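Local coordinates for HydG protein (Carboxydothermus hydrogenoformans, PDB 4RTB) that matures [FeFe]-hydrogenase as a radical SAM enzyme with a [4Fe-4S] cluster and S-adenosylmethionine, producing the CO and cyanide ligands for its active-site iron, at residues Ile79-Ala84 with Lys305-Val310; Lys86-Ile91 with Leu312-Leu317; Ile246-Leu251 with Ile265-Tyr270; Leu332-Val337 with Lys385-Ser390. All coordinates share one frame; numbering follows the deposited sequence.

Contact 1: residues Ile79-Ala84 with Lys305-Val310; sequences ILFWQA and KFKKIV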
# COMPACT_ATOMS: atom_id res chain seq x y z
N ILE A 79 14.26 -20.06 -3.28
CA ILE A 79 14.68 -19.40 -4.51
C ILE A 79 13.73 -18.23 -4.84
O ILE A 79 14.17 -17.19 -5.35
CB ILE A 79 14.76 -20.39 -5.71
CG1 ILE A 79 15.32 -19.69 -6.96
CG2 ILE A 79 13.40 -21.00 -6.02
CD1 ILE A 79 16.73 -19.17 -6.80
N LEU A 80 12.45 -18.41 -4.53
CA LEU A 80 11.47 -17.34 -4.71
C LEU A 80 11.85 -16.12 -3.88
O LEU A 80 11.94 -15.01 -4.41
CB LEU A 80 10.07 -17.83 -4.33
CG LEU A 80 8.95 -16.79 -4.19
CD1 LEU A 80 8.66 -16.11 -5.52
CD2 LEU A 80 7.70 -17.44 -3.63
N PHE A 81 12.07 -16.34 -2.59
CA PHE A 81 12.44 -15.26 -1.69
C PHE A 81 13.74 -14.61 -2.12
O PHE A 81 13.87 -13.38 -2.12
CB PHE A 81 12.55 -15.77 -0.25
CG PHE A 81 11.24 -16.24 0.33
CD1 PHE A 81 10.04 -15.95 -0.30
CD2 PHE A 81 11.21 -16.97 1.51
CE1 PHE A 81 8.84 -16.37 0.23
CE2 PHE A 81 10.01 -17.40 2.05
CZ PHE A 81 8.82 -17.10 1.41
N TRP A 82 14.70 -15.44 -2.50
CA TRP A 82 15.99 -14.97 -2.99
C TRP A 82 15.82 -13.98 -4.15
O TRP A 82 16.33 -12.85 -4.11
CB TRP A 82 16.85 -16.16 -3.43
CG TRP A 82 18.26 -15.84 -3.75
CD1 TRP A 82 19.25 -15.49 -2.88
CD2 TRP A 82 18.87 -15.85 -5.05
NE1 TRP A 82 20.43 -15.28 -3.55
CE2 TRP A 82 20.22 -15.49 -4.89
CE3 TRP A 82 18.39 -16.12 -6.34
CZ2 TRP A 82 21.10 -15.40 -5.96
CZ3 TRP A 82 19.27 -16.03 -7.40
CH2 TRP A 82 20.61 -15.67 -7.21
N GLN A 83 15.07 -14.41 -5.17
CA GLN A 83 14.78 -13.55 -6.31
C GLN A 83 14.05 -12.27 -5.90
O GLN A 83 14.35 -11.19 -6.42
CB GLN A 83 13.96 -14.30 -7.35
CG GLN A 83 14.77 -14.77 -8.54
CD GLN A 83 15.42 -13.62 -9.28
OE1 GLN A 83 14.83 -12.54 -9.42
NE2 GLN A 83 16.65 -13.83 -9.75
N ALA A 84 13.09 -12.40 -4.99
CA ALA A 84 12.33 -11.25 -4.51
C ALA A 84 13.25 -10.19 -3.90
O ALA A 84 13.17 -9.01 -4.25
CB ALA A 84 11.28 -11.69 -3.50
N LYS A 305 2.90 -17.78 3.67
CA LYS A 305 2.16 -17.52 2.45
C LYS A 305 2.10 -16.03 2.15
O LYS A 305 2.18 -15.62 1.00
CB LYS A 305 0.75 -18.11 2.54
CG LYS A 305 0.46 -19.16 1.47
CD LYS A 305 -0.26 -20.36 2.06
CE LYS A 305 -0.63 -21.37 0.98
NZ LYS A 305 0.55 -21.79 0.18
N PHE A 306 1.98 -15.21 3.19
CA PHE A 306 2.00 -13.76 3.05
C PHE A 306 3.31 -13.29 2.39
O PHE A 306 3.29 -12.55 1.40
CB PHE A 306 1.83 -13.09 4.41
CG PHE A 306 1.34 -11.67 4.33
CD1 PHE A 306 0.47 -11.28 3.33
CD2 PHE A 306 1.76 -10.73 5.26
CE1 PHE A 306 0.02 -9.98 3.25
CE2 PHE A 306 1.31 -9.42 5.19
CZ PHE A 306 0.44 -9.05 4.18
N LYS A 307 4.42 -13.74 2.97
CA LYS A 307 5.74 -13.45 2.42
C LYS A 307 5.80 -13.89 0.95
O LYS A 307 6.39 -13.21 0.11
CB LYS A 307 6.83 -14.14 3.24
CG LYS A 307 6.97 -13.59 4.66
CD LYS A 307 7.32 -14.67 5.68
CE LYS A 307 8.77 -15.13 5.58
NZ LYS A 307 9.12 -16.08 6.68
N LYS A 308 5.16 -15.01 0.66
CA LYS A 308 5.03 -15.48 -0.72
C LYS A 308 4.25 -14.50 -1.61
O LYS A 308 4.61 -14.31 -2.77
CB LYS A 308 4.35 -16.84 -0.76
CG LYS A 308 5.30 -18.01 -0.89
CD LYS A 308 4.54 -19.29 -1.13
CE LYS A 308 5.45 -20.40 -1.58
NZ LYS A 308 4.70 -21.66 -1.79
N ILE A 309 3.20 -13.89 -1.07
CA ILE A 309 2.42 -12.94 -1.86
C ILE A 309 3.26 -11.71 -2.18
O ILE A 309 3.33 -11.29 -3.33
CB ILE A 309 1.12 -12.46 -1.18
CG1 ILE A 309 0.49 -13.56 -0.32
CG2 ILE A 309 0.12 -12.00 -2.23
CD1 ILE A 309 -0.75 -13.10 0.42
N VAL A 310 3.90 -11.13 -1.16
CA VAL A 310 4.68 -9.91 -1.41
C VAL A 310 5.89 -10.21 -2.30
O VAL A 310 6.34 -9.35 -3.07
CB VAL A 310 5.15 -9.23 -0.09
CG1 VAL A 310 4.15 -9.49 1.02
CG2 VAL A 310 6.54 -9.69 0.31
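F81 and K308 are the closest CA pair between segments 79-84 and 305-310, 7.5 Å apart, where the axes of these two helical segments, running in broadly the same direction, approach to 10.1 Å at 43°. That spacing is bridged by side chains, and 199 Å² is buried, summed over both sides. F81 contributes most of any residue. With CG anti to the carbonyl carbon (chi1 -66°), the ring is carried across the gap, although the CB bond itself does not point at the other helix: ring atom CE1 lies 3.9 Å from K308 N. The neighbouring CZ is 4.0 Å from K307 CB, and the two side chains cross at about a right angle. L80 adds the second point of contact, its CD2 lying 3.7 Å from K308 CG, again with the side chains nearly perpendicular. The aliphatic part of K308 thus serves as apolar surface for both L80 and F81, while its extended chain carries NZ away to a salt bridge with D72 and hydrogen bonds to the carbonyls of A68 and N71. This charge is therefore satisfied beside the C-terminal end of helix 62-70. Further along helix 303-316, A311 continues the surface that receives L80, F81 and A84. Helix 330-339 borders the interface through L339 against F81, and through L332 and L336 against K307.

Contact 2: residues Lys86-Ile91 with Leu312-Leu317; sequences KVKEEI and LLRIML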
# COMPACT_ATOMS: atom_id res chain seq x y z
N LYS A 86 16.41 -9.90 -4.36
CA LYS A 86 17.32 -9.40 -5.39
C LYS A 86 16.67 -8.28 -6.20
O LYS A 86 17.28 -7.24 -6.45
CB LYS A 86 17.78 -10.52 -6.31
CG LYS A 86 19.06 -10.19 -7.07
CD LYS A 86 20.09 -11.29 -6.93
CE LYS A 86 19.86 -12.38 -7.97
NZ LYS A 86 20.13 -11.88 -9.34
N VAL A 87 15.42 -8.50 -6.58
CA VAL A 87 14.65 -7.52 -7.35
C VAL A 87 14.38 -6.23 -6.57
O VAL A 87 14.59 -5.12 -7.07
CB VAL A 87 13.31 -8.12 -7.81
CG1 VAL A 87 12.40 -7.05 -8.39
CG2 VAL A 87 13.55 -9.24 -8.81
N LYS A 88 13.92 -6.40 -5.33
CA LYS A 88 13.65 -5.26 -4.46
C LYS A 88 14.91 -4.43 -4.27
O LYS A 88 14.86 -3.20 -4.28
CB LYS A 88 13.10 -5.72 -3.11
CG LYS A 88 12.48 -4.60 -2.27
CD LYS A 88 13.50 -3.95 -1.34
CE LYS A 88 13.01 -2.59 -0.85
NZ LYS A 88 11.70 -2.68 -0.16
N GLU A 89 16.05 -5.10 -4.10
CA GLU A 89 17.33 -4.41 -3.98
C GLU A 89 17.71 -3.70 -5.27
O GLU A 89 18.20 -2.57 -5.24
CB GLU A 89 18.43 -5.40 -3.57
CG GLU A 89 18.84 -5.33 -2.11
N GLU A 90 17.49 -4.36 -6.40
CA GLU A 90 17.89 -3.83 -7.70
C GLU A 90 17.12 -2.57 -8.08
O GLU A 90 17.70 -1.65 -8.67
CB GLU A 90 17.71 -4.89 -8.79
CG GLU A 90 18.99 -5.65 -9.12
CD GLU A 90 18.72 -7.04 -9.69
OE1 GLU A 90 17.55 -7.35 -9.98
OE2 GLU A 90 19.69 -7.82 -9.83
N ILE A 91 15.83 -2.50 -7.75
CA ILE A 91 15.04 -1.34 -8.14
C ILE A 91 14.91 -0.29 -7.04
O ILE A 91 15.03 0.91 -7.29
CB ILE A 91 13.63 -1.75 -8.61
CG1 ILE A 91 13.72 -2.49 -9.95
CG2 ILE A 91 12.73 -0.54 -8.76
CD1 ILE A 91 13.20 -3.90 -9.91
N LEU A 312 6.04 -12.72 -4.74
CA LEU A 312 5.51 -12.90 -6.08
C LEU A 312 5.07 -11.58 -6.70
O LEU A 312 5.29 -11.35 -7.88
CB LEU A 312 4.33 -13.88 -6.05
CG LEU A 312 4.76 -15.34 -6.05
CD1 LEU A 312 3.62 -16.23 -5.60
CD2 LEU A 312 5.23 -15.74 -7.44
N LEU A 313 4.46 -10.72 -5.90
CA LEU A 313 4.07 -9.40 -6.38
C LEU A 313 5.29 -8.56 -6.75
O LEU A 313 5.30 -7.89 -7.78
CB LEU A 313 3.23 -8.68 -5.32
CG LEU A 313 1.73 -8.93 -5.40
CD1 LEU A 313 1.14 -9.04 -4.02
CD2 LEU A 313 1.05 -7.82 -6.19
N ARG A 314 6.33 -8.61 -5.91
CA ARG A 314 7.55 -7.88 -6.21
C ARG A 314 8.22 -8.37 -7.49
O ARG A 314 8.70 -7.57 -8.29
CB ARG A 314 8.54 -7.96 -5.04
CG ARG A 314 9.93 -7.40 -5.35
CD ARG A 314 10.02 -5.88 -5.19
NE ARG A 314 9.18 -5.15 -6.14
CZ ARG A 314 8.21 -4.32 -5.79
NH1 ARG A 314 7.94 -4.11 -4.51
NH2 ARG A 314 7.50 -3.70 -6.72
N ILE A 315 8.24 -9.68 -7.69
CA ILE A 315 8.93 -10.25 -8.84
C ILE A 315 8.10 -10.12 -10.12
O ILE A 315 8.65 -10.06 -11.22
CB ILE A 315 9.32 -11.74 -8.59
CG1 ILE A 315 10.32 -12.24 -9.64
CG2 ILE A 315 8.10 -12.63 -8.52
CD1 ILE A 315 9.71 -13.06 -10.76
N MET A 316 6.78 -10.05 -9.98
CA MET A 316 5.90 -9.94 -11.14
C MET A 316 5.72 -8.49 -11.60
O MET A 316 5.72 -8.22 -12.80
CB MET A 316 4.53 -10.56 -10.85
CG MET A 316 4.53 -12.09 -10.75
SD MET A 316 4.49 -12.98 -12.33
CE MET A 316 6.18 -12.79 -12.89
N LEU A 317 5.56 -7.58 -10.66
CA LEU A 317 5.45 -6.15 -10.97
C LEU A 317 6.58 -5.39 -10.29
O LEU A 317 6.35 -4.73 -9.28
CB LEU A 317 4.10 -5.61 -10.54
CG LEU A 317 2.90 -6.44 -11.00
CD1 LEU A 317 1.76 -6.30 -10.00
CD2 LEU A 317 2.45 -6.02 -12.39
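V87 and K88 pack against R314 where helix 74-91 crosses helix 303-316, the latter being the connecting helix of a beta-alpha-beta unit between parallel strands 281-283 and 321-324. The short axes approach to 9.4 Å at 51°, closely enough for side chains to touch the opposing backbone: V87 CG1 is 3.7 Å from R314 O. The same methyl meets R314 CG at 3.9 Å and also lies at the edge of the guanidinium, near its plane. K88 takes the next part of the chain, with its CB 3.7 Å from R314 CD. These encounters follow from the shape of R314, whose CG is anti to the backbone N (chi1 171°) and whose chain then bends at chi2 and chi3, presenting its methylenes to helix 74-91. In the second shell, R314 NH1 makes a weak hydrogen bond to G340 O, and Y92 and I322 touch the same side chain. Replacing R314 with a serine would probably open a gap beside V87 CG1 and K88 CB and leave G340 O without this weak donor. The K88 ammonium is turned elsewhere: NZ stands 5.9 Å from R314 NH1 and is hydrogen-bonded to V337 O.

Contact 3: residues Ile246-Leu251 with Ile265-Tyr270; sequences IGIGAL and IAHADY. With SAM (S-adenosylmethionine), chain B.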
# COMPACT_ATOMS: atom_id res chain seq x y z
N ILE A 246 -2.58 5.90 -9.57
CA ILE A 246 -3.64 5.12 -8.92
C ILE A 246 -3.07 3.95 -8.12
O ILE A 246 -1.95 3.51 -8.37
CB ILE A 246 -4.65 4.58 -9.95
CG1 ILE A 246 -3.94 3.65 -10.93
CG2 ILE A 246 -5.33 5.73 -10.68
CD1 ILE A 246 -4.82 3.17 -12.06
N GLY A 247 -3.86 3.44 -7.18
CA GLY A 247 -3.42 2.33 -6.36
C GLY A 247 -4.42 1.19 -6.28
O GLY A 247 -5.57 1.40 -5.89
N ILE A 248 -3.98 -0.01 -6.64
CA ILE A 248 -4.82 -1.20 -6.50
C ILE A 248 -4.67 -1.76 -5.09
O ILE A 248 -3.77 -1.36 -4.36
CB ILE A 248 -4.44 -2.29 -7.54
CG1 ILE A 248 -4.26 -1.69 -8.93
CG2 ILE A 248 -5.50 -3.37 -7.61
CD1 ILE A 248 -4.34 -2.74 -10.03
N GLY A 249 -5.56 -2.66 -4.70
CA GLY A 249 -5.44 -3.39 -3.46
C GLY A 249 -6.37 -4.59 -3.45
O GLY A 249 -7.38 -4.61 -4.15
N ALA A 250 -6.03 -5.60 -2.66
CA ALA A 250 -6.89 -6.77 -2.49
C ALA A 250 -6.83 -7.25 -1.05
O ALA A 250 -5.76 -7.58 -0.54
CB ALA A 250 -6.49 -7.88 -3.44
N LEU A 251 -7.98 -7.30 -0.40
CA LEU A 251 -8.05 -7.77 0.98
C LEU A 251 -7.82 -9.28 1.03
O LEU A 251 -8.56 -10.06 0.43
CB LEU A 251 -9.40 -7.41 1.60
CG LEU A 251 -9.49 -7.48 3.12
CD1 LEU A 251 -8.19 -7.04 3.76
CD2 LEU A 251 -10.64 -6.61 3.60
N ILE A 265 -2.43 -9.07 -10.19
CA ILE A 265 -1.47 -9.06 -11.29
C ILE A 265 -2.18 -8.91 -12.63
O ILE A 265 -1.73 -8.16 -13.49
CB ILE A 265 -0.61 -10.34 -11.29
CG1 ILE A 265 0.07 -10.52 -9.93
CG2 ILE A 265 0.43 -10.28 -12.40
CD1 ILE A 265 0.91 -11.77 -9.83
N ALA A 266 -3.30 -9.62 -12.78
CA ALA A 266 -4.10 -9.50 -14.00
C ALA A 266 -4.59 -8.07 -14.19
O ALA A 266 -4.63 -7.56 -15.31
CB ALA A 266 -5.28 -10.46 -13.95
N HIS A 267 -4.95 -7.43 -13.08
CA HIS A 267 -5.48 -6.07 -13.09
C HIS A 267 -4.41 -5.07 -13.54
O HIS A 267 -4.64 -4.26 -14.44
CB HIS A 267 -6.00 -5.70 -11.70
CG HIS A 267 -6.93 -4.53 -11.68
ND1 HIS A 267 -7.56 -4.10 -10.53
CD2 HIS A 267 -7.34 -3.70 -12.67
CE1 HIS A 267 -8.31 -3.06 -10.81
NE2 HIS A 267 -8.19 -2.79 -12.10
N ALA A 268 -3.24 -5.14 -12.91
CA ALA A 268 -2.11 -4.28 -13.28
C ALA A 268 -1.69 -4.50 -14.73
O ALA A 268 -1.41 -3.55 -15.46
CB ALA A 268 -0.94 -4.52 -12.35
N ASP A 269 -1.65 -5.77 -15.13
CA ASP A 269 -1.42 -6.14 -16.53
C ASP A 269 -2.38 -5.39 -17.44
O ASP A 269 -1.96 -4.72 -18.39
CB ASP A 269 -1.59 -7.65 -16.72
CG ASP A 269 -0.28 -8.38 -16.88
OD1 ASP A 269 0.70 -8.01 -16.20
OD2 ASP A 269 -0.23 -9.33 -17.69
N TYR A 270 -3.67 -5.53 -17.14
CA TYR A 270 -4.73 -4.90 -17.92
C TYR A 270 -4.53 -3.39 -18.05
O TYR A 270 -4.58 -2.85 -19.15
CB TYR A 270 -6.10 -5.19 -17.29
CG TYR A 270 -7.23 -4.37 -17.88
CD1 TYR A 270 -7.63 -3.18 -17.28
CD2 TYR A 270 -7.90 -4.79 -19.01
CE1 TYR A 270 -8.66 -2.43 -17.81
CE2 TYR A 270 -8.94 -4.05 -19.55
CZ TYR A 270 -9.32 -2.87 -18.94
OH TYR A 270 -10.35 -2.12 -19.46
N SAM B . -14.39 3.29 2.41
CA SAM B . -13.50 3.15 1.26
C SAM B . -13.52 1.76 0.63
O SAM B . -14.18 0.84 1.11
OXT SAM B . -12.88 1.53 -0.39
CB SAM B . -12.05 3.49 1.63
CG SAM B . -11.67 3.39 3.10
SD SAM B . -11.67 1.76 3.88
CE SAM B . -11.70 2.31 5.59
C5' SAM B . -9.91 1.36 3.89
C4' SAM B . -9.57 -0.11 3.68
O4' SAM B . -9.47 -0.85 4.89
C3' SAM B . -10.63 -0.83 2.86
O3' SAM B . -10.36 -0.71 1.49
C2' SAM B . -10.52 -2.27 3.33
O2' SAM B . -9.87 -3.05 2.35
C1' SAM B . -9.64 -2.21 4.57
N9 SAM B . -10.30 -2.97 5.64
C8 SAM B . -11.59 -2.82 6.05
N7 SAM B . -11.83 -3.69 7.06
C5 SAM B . -10.71 -4.40 7.28
C6 SAM B . -10.40 -5.42 8.18
N6 SAM B . -11.33 -5.85 9.03
N1 SAM B . -9.14 -5.97 8.18
C2 SAM B . -8.19 -5.52 7.29
N3 SAM B . -8.49 -4.51 6.40
C4 SAM B . -9.73 -3.96 6.39
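I248 and H267 meet through two complementary first torsions: I248 sets CG1 anti to its carbonyl carbon (chi1 -45°) and extends on to CD1, while H267 holds CG anti to its N (chi1 -162°), bringing the imidazole beneath that methyl. Both CB atoms point toward the opposing segment. I248 CD1 sits 3.4 Å above the H267 ring plane, offset toward the rim, and its 3.8 Å separation from the ring centroid, 25° off the normal, identifies a CH-pi contact over the face. I248 CG2 adds a second methyl, 3.6 Å from H267 ND1. A more marginal apolar contact joins I248 CD1 to A268 CB at 4.5 Å. The pair joins strand to helix within a beta-alpha-beta unit, strand 246-249, helix 257-275 and strand 281-283, in the parallel sheet of the radical SAM fold; I248 shares backbone hydrogen bonds with T281 and S283. The imidazole is further fixed by Y211, whose OH is hydrogen-bonded to H267 ND1 and whose ring meets the imidazole steeply inclined to it; the Y211 side chain also touches I248. Downstream of the strand, the chain enters the cofactor pocket: L251 CD1 lies 3.7 Å from N3 of the S-adenosylmethionine adenine, and L251 CD2 is 3.9 Å from the ribose O2'.

Contact 4: residues Leu332-Val337 with Lys385-Ser390; sequences LRDELV and KGFLPS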
# COMPACT_ATOMS: atom_id res chain seq x y z
N LEU A 332 8.48 -9.47 11.27
CA LEU A 332 7.88 -9.84 9.99
C LEU A 332 7.80 -8.65 9.06
O LEU A 332 8.06 -8.77 7.87
CB LEU A 332 6.49 -10.42 10.20
CG LEU A 332 5.80 -10.75 8.88
CD1 LEU A 332 6.36 -12.04 8.30
CD2 LEU A 332 4.30 -10.84 9.05
N ARG A 333 7.45 -7.50 9.63
CA ARG A 333 7.36 -6.24 8.90
C ARG A 333 8.61 -5.98 8.06
O ARG A 333 8.52 -5.77 6.84
CB ARG A 333 7.12 -5.09 9.88
CG ARG A 333 6.90 -3.73 9.26
CD ARG A 333 7.91 -2.72 9.78
NE ARG A 333 7.69 -2.31 11.16
CZ ARG A 333 8.66 -1.92 11.98
NH1 ARG A 333 9.92 -1.89 11.57
NH2 ARG A 333 8.37 -1.55 13.23
N ASP A 334 9.77 -6.03 8.70
CA ASP A 334 11.01 -5.72 8.00
C ASP A 334 11.49 -6.87 7.10
O ASP A 334 12.27 -6.65 6.17
CB ASP A 334 12.09 -5.32 9.00
CG ASP A 334 11.72 -4.05 9.76
OD1 ASP A 334 12.14 -3.90 10.93
OD2 ASP A 334 11.00 -3.21 9.19
N GLU A 335 11.01 -8.08 7.37
CA GLU A 335 11.22 -9.19 6.43
C GLU A 335 10.46 -8.90 5.14
O GLU A 335 10.98 -9.10 4.04
CB GLU A 335 10.76 -10.53 7.03
CG GLU A 335 11.89 -11.52 7.28
CD GLU A 335 11.45 -12.97 7.17
OE1 GLU A 335 10.62 -13.42 7.99
OE2 GLU A 335 11.94 -13.68 6.26
N LEU A 336 9.23 -8.41 5.28
CA LEU A 336 8.41 -8.04 4.14
C LEU A 336 9.04 -6.87 3.39
O LEU A 336 8.99 -6.81 2.16
CB LEU A 336 6.99 -7.69 4.58
CG LEU A 336 6.22 -8.83 5.26
CD1 LEU A 336 4.91 -8.33 5.85
CD2 LEU A 336 5.97 -9.98 4.29
N VAL A 337 9.65 -5.95 4.13
CA VAL A 337 10.39 -4.86 3.50
C VAL A 337 11.56 -5.44 2.70
O VAL A 337 11.83 -5.00 1.58
CB VAL A 337 10.89 -3.82 4.52
CG1 VAL A 337 11.74 -2.76 3.83
CG2 VAL A 337 9.72 -3.18 5.25
N LYS A 385 18.21 -2.16 10.91
CA LYS A 385 18.07 -3.28 9.98
C LYS A 385 18.64 -2.92 8.61
O LYS A 385 18.49 -3.66 7.64
CB LYS A 385 16.61 -3.71 9.85
CG LYS A 385 15.93 -3.99 11.19
CD LYS A 385 15.03 -5.22 11.15
CE LYS A 385 14.37 -5.46 12.50
NZ LYS A 385 13.36 -6.55 12.45
N GLY A 386 19.30 -1.76 8.54
CA GLY A 386 20.03 -1.35 7.35
C GLY A 386 19.19 -0.66 6.29
O GLY A 386 19.62 -0.51 5.15
N PHE A 387 17.99 -0.24 6.67
CA PHE A 387 17.04 0.36 5.73
C PHE A 387 17.11 1.89 5.70
O PHE A 387 17.50 2.52 6.68
CB PHE A 387 15.62 -0.09 6.07
CG PHE A 387 15.37 -1.55 5.82
CD1 PHE A 387 14.60 -2.29 6.69
CD2 PHE A 387 15.89 -2.17 4.69
CE1 PHE A 387 14.36 -3.64 6.47
CE2 PHE A 387 15.65 -3.52 4.46
CZ PHE A 387 14.89 -4.25 5.35
N LEU A 388 16.71 2.46 4.57
CA LEU A 388 16.70 3.91 4.39
C LEU A 388 15.26 4.44 4.42
O LEU A 388 14.51 4.27 3.45
CB LEU A 388 17.37 4.29 3.07
CG LEU A 388 18.04 5.65 2.88
CD1 LEU A 388 17.74 6.20 1.49
CD2 LEU A 388 17.64 6.67 3.95
N PRO A 389 14.87 5.06 5.54
CA PRO A 389 13.54 5.66 5.67
C PRO A 389 13.41 6.92 4.83
O PRO A 389 14.35 7.73 4.82
CB PRO A 389 13.44 5.99 7.17
CG PRO A 389 14.57 5.24 7.82
CD PRO A 389 15.64 5.17 6.79
N SER A 390 12.29 7.09 4.15
CA SER A 390 12.11 8.24 3.27
C SER A 390 10.75 8.89 3.45
O SER A 390 9.82 8.29 3.98
CB SER A 390 12.30 7.82 1.82
OG SER A 390 12.62 6.44 1.74
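The carboxylate of D334 is gripped at both oxygens, with K385 reaching OD1 from across the contact and R333 holding OD2 from within the helix. D334 keeps CG anti to its carbonyl carbon (chi1 -63°), which directs the carboxylate to K385. The R333 NH1 to D334 OD2 bond measures 2.9 Å with an N-H...O angle of 158°; it arrives on the syn side of the carboxylate, while OD2 lies close to the guanidinium plane. K385 NZ forms a longer salt bridge, 3.3 Å from D334 OD1. The two side chains cross at about a right angle, and the lysine methylenes also pack on the aspartate: K385 CD is 3.6 Å from D334 CB. Beside this network lies the F387 ring. V337 CG1 stands over the centre of one face, 3.8 Å from the centroid and 12° off the normal, a CH-pi contact; K385 O lies above the opposite face. At the ring edge, F387 CZ is 3.6 Å from D334 O, and F387 CE1 is 3.8 Å from D334 CB. Helix 330-339 is thereby joined to the turn that follows helix 375-384 and leads into strand 388-390, with I96 of strand 95-105 touching both V337 and F387. An alanine in place of D334 would remove the carboxylate and is likely to leave R333 and K385 without their shared counter-charge and freer to turn. With R333 NH1 and K385 NZ 5.9 Å apart, the intervening carboxylate probably offsets their mutual repulsion, and two nearby cations would be expected to favour its ionised form.

Contacts 1 and 2 are successive points on one interface, helix 74-91 against helix 303-316, with centres 9 Å apart. Contact 3, formed between the two halves of that pairing in sequence, touches contact 2 through M316 on I265 and L317 on A268. Contact 4 follows later in the chain and meets contact 1 through L336, packed by F306, K307 and V310. Its centre is about 23 Å from that of contact 3, across the chain's centre, although both reach the same parallel sheet. Together the contacts tie helices 74-91, 257-275, 303-316 and 330-339 around that sheet; contact 3 alone of the four includes a residue of the S-adenosylmethionine pocket.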